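Local atomic coordinates of NAD nucleotidase (Haemophilus influenzae, PDB entry 3ZTV), a protein that degrades NAD to adenosine and nicotinamide riboside in the periplasm, combining pyrophosphatase and 5'-nucleotidase activities in one zinc-containing enzyme. Residues A[243-246]-A[247-251]; A[325-328]-A[329-332]. All blocks are in the same frame, centred on the assembly; numbering follows the deposited sequence.

Interaction 1. Residues A[243-246]-A[247-251]; sequences VIYE and YPLEF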
# COMPACT_ATOMS: atom_id res chain seq x y z
N VAL A 243 3.07 -33.58 0.24
CA VAL A 243 2.31 -32.83 1.23
C VAL A 243 3.17 -31.72 1.83
O VAL A 243 4.25 -31.98 2.36
CB VAL A 243 1.79 -33.75 2.34
CG1 VAL A 243 1.08 -32.93 3.41
CG2 VAL A 243 0.87 -34.80 1.76
N ILE A 244 2.68 -30.49 1.76
CA ILE A 244 3.42 -29.34 2.26
C ILE A 244 2.95 -28.93 3.65
O ILE A 244 3.77 -28.64 4.53
CB ILE A 244 3.31 -28.13 1.30
CG1 ILE A 244 3.73 -28.53 -0.12
CG2 ILE A 244 4.15 -26.95 1.79
CD1 ILE A 244 5.14 -29.10 -0.22
N TYR A 245 1.64 -28.90 3.85
CA TYR A 245 1.02 -28.48 5.10
C TYR A 245 -0.14 -29.41 5.42
O TYR A 245 -0.65 -30.09 4.53
CB TYR A 245 0.45 -27.07 4.94
CG TYR A 245 1.46 -25.97 4.78
CD1 TYR A 245 2.44 -25.75 5.74
CD2 TYR A 245 1.41 -25.11 3.69
CE1 TYR A 245 3.36 -24.73 5.60
CE2 TYR A 245 2.32 -24.07 3.54
CZ TYR A 245 3.29 -23.89 4.50
OH TYR A 245 4.20 -22.86 4.35
N GLU A 246 -0.58 -29.40 6.67
CA GLU A 246 -1.81 -30.08 7.06
C GLU A 246 -3.04 -29.37 6.51
O GLU A 246 -3.09 -28.13 6.45
CB GLU A 246 -1.88 -30.19 8.59
CG GLU A 246 -2.97 -31.11 9.12
CD GLU A 246 -2.65 -32.58 8.96
OE1 GLU A 246 -1.46 -32.94 8.78
OE2 GLU A 246 -3.59 -33.39 9.01
N TYR A 247 -4.04 -30.14 6.11
CA TYR A 247 -5.31 -29.60 5.63
C TYR A 247 -6.28 -29.45 6.81
O TYR A 247 -6.70 -30.46 7.38
CB TYR A 247 -5.91 -30.55 4.57
CG TYR A 247 -7.16 -29.98 3.93
CD1 TYR A 247 -8.40 -30.17 4.51
CD2 TYR A 247 -7.08 -29.21 2.77
CE1 TYR A 247 -9.54 -29.61 3.97
CE2 TYR A 247 -8.21 -28.67 2.21
CZ TYR A 247 -9.44 -28.85 2.82
OH TYR A 247 -10.59 -28.30 2.29
N PRO A 248 -6.63 -28.22 7.21
CA PRO A 248 -6.14 -26.89 6.85
C PRO A 248 -5.09 -26.43 7.86
O PRO A 248 -4.88 -27.10 8.87
CB PRO A 248 -7.39 -26.03 7.04
CG PRO A 248 -8.00 -26.61 8.30
CD PRO A 248 -7.77 -28.11 8.16
N LEU A 249 -4.43 -25.32 7.57
CA LEU A 249 -3.64 -24.58 8.56
C LEU A 249 -4.55 -23.70 9.41
O LEU A 249 -5.63 -23.29 8.97
CB LEU A 249 -2.61 -23.70 7.86
CG LEU A 249 -1.46 -24.44 7.18
CD1 LEU A 249 -0.60 -23.44 6.41
CD2 LEU A 249 -0.64 -25.21 8.21
N GLU A 250 -4.11 -23.43 10.64
CA GLU A 250 -4.86 -22.59 11.57
C GLU A 250 -3.95 -21.55 12.21
O GLU A 250 -2.86 -21.88 12.65
CB GLU A 250 -5.51 -23.43 12.68
CG GLU A 250 -6.31 -22.60 13.67
CD GLU A 250 -6.93 -23.41 14.81
OE1 GLU A 250 -7.00 -24.65 14.73
OE2 GLU A 250 -7.36 -22.77 15.79
N PHE A 251 -4.43 -20.31 12.26
CA PHE A 251 -3.72 -19.20 12.88
C PHE A 251 -4.65 -18.44 13.82
O PHE A 251 -5.84 -18.73 13.87
CB PHE A 251 -3.17 -18.26 11.79
CG PHE A 251 -2.25 -18.95 10.84
CD1 PHE A 251 -0.91 -19.09 11.13
CD2 PHE A 251 -2.74 -19.51 9.66
CE1 PHE A 251 -0.05 -19.76 10.28
CE2 PHE A 251 -1.89 -20.20 8.80
CZ PHE A 251 -0.55 -20.32 9.11
O HOH W 1 -6.03 -32.97 8.07
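Between Tyr245 and Leu249 the chain bends through a compact turn that no hydrogen bond between 243-246 and 247-251 closes. It rounds a corner at Tyr245, and the peptide bond between Tyr247 and Pro248 is cis, which folds the backbone back sharply before strand 249-252 begins; proline suits this place because it lowers the cost of a cis peptide. The carbonyl oxygen of Glu246 comes within 3.3 Å of Leu249 N, but at too poor an angle to bond.

Side chains close the turn. Leu249 sets CD1 over one face of the Tyr245 ring, 3.8 Å from the ring centroid and 16° off the normal, a CH-pi contact whose shortest approach is 3.6 Å, from Leu249 CD1 to Tyr245 CG. The other methyl, Leu249 CD2, leans toward the base of the ring and lies 3.9 Å from Tyr245 CB, so the forked end of leucine grips both ring and stem. The opposite face is met by CG2 of Ile244, leaving the phenol between two aliphatic branches.

The Glu246 chain leaves with CG anti to the backbone N (chi1 -169°) and then bends at chi2, which brings its carboxylate round beside the following peptide. There a water donates to Glu246 OE2 at 2.6 Å and to Tyr247 O at 2.7 Å, bridging side chain and turn, while OE1 forms a salt bridge with Arg237.

Backbone bonds from Tyr245 and Tyr247 to Gly232 tie the corner to strand 230-232, whose Tyr231 also meets the Tyr245 ring. Strand 249-252 then runs antiparallel to strand 258-263 at the edge of its sheet, with Leu249 and Phe251 backbone-bonded to Val261 and Val259 and their side chains packed on Ile210 of helix 206-215.

Interaction 2. Residues A[325-328]-A[329-332]; sequences KSMK and SISL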
# COMPACT_ATOMS: atom_id res chain seq x y z
N LYS A 325 -8.70 -48.39 -1.83
CA LYS A 325 -10.12 -48.36 -1.49
C LYS A 325 -10.35 -48.12 0.00
O LYS A 325 -11.39 -47.60 0.40
CB LYS A 325 -10.80 -49.67 -1.93
CG LYS A 325 -10.92 -49.82 -3.44
CD LYS A 325 -11.42 -51.21 -3.82
CE LYS A 325 -11.64 -51.30 -5.33
NZ LYS A 325 -11.94 -52.69 -5.79
N SER A 326 -9.37 -48.47 0.83
CA SER A 326 -9.53 -48.35 2.27
C SER A 326 -9.23 -46.94 2.78
O SER A 326 -9.43 -46.65 3.96
CB SER A 326 -8.63 -49.36 2.99
OG SER A 326 -7.27 -48.97 2.91
N MET A 327 -8.76 -46.06 1.89
CA MET A 327 -8.33 -44.73 2.31
C MET A 327 -9.40 -43.66 2.12
O MET A 327 -9.96 -43.51 1.03
CB MET A 327 -7.06 -44.34 1.57
CG MET A 327 -5.95 -45.32 1.80
SD MET A 327 -4.47 -44.97 0.86
CE MET A 327 -4.04 -43.39 1.54
N LYS A 328 -9.65 -42.92 3.19
CA LYS A 328 -10.67 -41.87 3.20
C LYS A 328 -10.34 -40.72 2.24
O LYS A 328 -11.25 -40.09 1.69
CB LYS A 328 -10.82 -41.33 4.63
CG LYS A 328 -11.88 -40.28 4.81
CD LYS A 328 -12.24 -40.12 6.28
CE LYS A 328 -13.51 -39.30 6.43
NZ LYS A 328 -14.53 -39.72 5.42
N SER A 329 -9.06 -40.45 2.03
CA SER A 329 -8.62 -39.28 1.28
C SER A 329 -8.33 -39.58 -0.20
O SER A 329 -7.85 -38.71 -0.92
CB SER A 329 -7.38 -38.66 1.92
OG SER A 329 -7.58 -38.44 3.32
N ILE A 330 -8.55 -40.82 -0.62
CA ILE A 330 -8.44 -41.22 -2.02
C ILE A 330 -9.83 -41.49 -2.55
O ILE A 330 -10.61 -42.21 -1.92
CB ILE A 330 -7.58 -42.50 -2.20
CG1 ILE A 330 -6.16 -42.28 -1.66
CG2 ILE A 330 -7.57 -42.97 -3.66
CD1 ILE A 330 -5.37 -41.19 -2.37
N SER A 331 -10.16 -40.91 -3.70
CA SER A 331 -11.45 -41.17 -4.32
C SER A 331 -11.20 -41.78 -5.70
O SER A 331 -10.63 -41.13 -6.58
CB SER A 331 -12.23 -39.87 -4.46
OG SER A 331 -13.56 -40.11 -4.87
N LEU A 332 -11.62 -43.02 -5.89
CA LEU A 332 -11.34 -43.74 -7.14
C LEU A 332 -12.44 -43.64 -8.19
O LEU A 332 -13.62 -43.82 -7.88
CB LEU A 332 -11.06 -45.23 -6.87
CG LEU A 332 -9.86 -45.55 -5.99
CD1 LEU A 332 -9.91 -47.01 -5.53
CD2 LEU A 332 -8.55 -45.26 -6.70
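A type I beta turn from Met327 to Ile330 reverses the chain, so that the end-to-end directions of 325-328 and 329-332 differ by 147°, and the Ile330 N to Met327 O hydrogen bond that closes it is weak, at 3.5 Å.

Beside that bond Met327 and Ile330 lie side by side and point the same way. Met327 CB is 3.9 Å from Ile330 CG1, and the thioether runs on past the same carbon, with Met327 CE 4.0 Å from Ile330 CG1. The bend at the sulfur (chi3 63°) curls the terminal methyl back toward the isoleucine, a fit that flexible methionine makes easily. Both side chains also rest on Leu239, and Ile330 packs on Leu236 as well.

Farther from the turn, Leu332 reaches across to the end of helix 314-325. Leu332 CD1 meets Lys325 CG at 3.6 Å, with the two side chains crossing at about a right angle. Only the aliphatic base of the lysine takes part; the chain extends beyond CG and carries the ammonium group away from the leucine, a division of labour that suits lysine to an exposed helix end.

The corners of the turn are polar: Lys328 N and Ser329 N are hydrogen-bonded to Glu235 OE2 and OE1 respectively, so one carboxylate holds two consecutive N-H groups, while Ser329, small enough for its buried corner, has its hydroxyl hydrogen-bonded to Asn233 ND2. Beyond it Ser329 and Ser331 pair with Val293, and Ser331 also with Met295, on the parallel strand 284-295.

The arrangement is a tight helix-turn-strand connection: helix 314-325 ends, the type I turn reverses the chain, and strand 330-332 enters as an outermost strand of the seven-stranded sheet.

Overall arrangement
Interactions 1 and 2 are both local turns that lead into a short outer strand, but of different sheets: strand 249-252 edges the six-stranded sheet and strand 330-332 the seven-stranded one. Their centres lie 20 Å apart and their nearest atoms about 8 Å, so they do not touch. The surface turn at 243-251 relies on a cis-proline, a CH-pi contact and a water bridge, whereas the partly buried turn at 325-332 has a weak backbone bond and apolar packing of methionine, isoleucine, leucine and the lysine stem, with two N-H groups bonded to Glu235. Segment 230-238 and strand 284-295 serve both: Arg237 and Gly232 hold interaction 1, Glu235 and Asn233 hold interaction 2, and strand 284-295 contacts each.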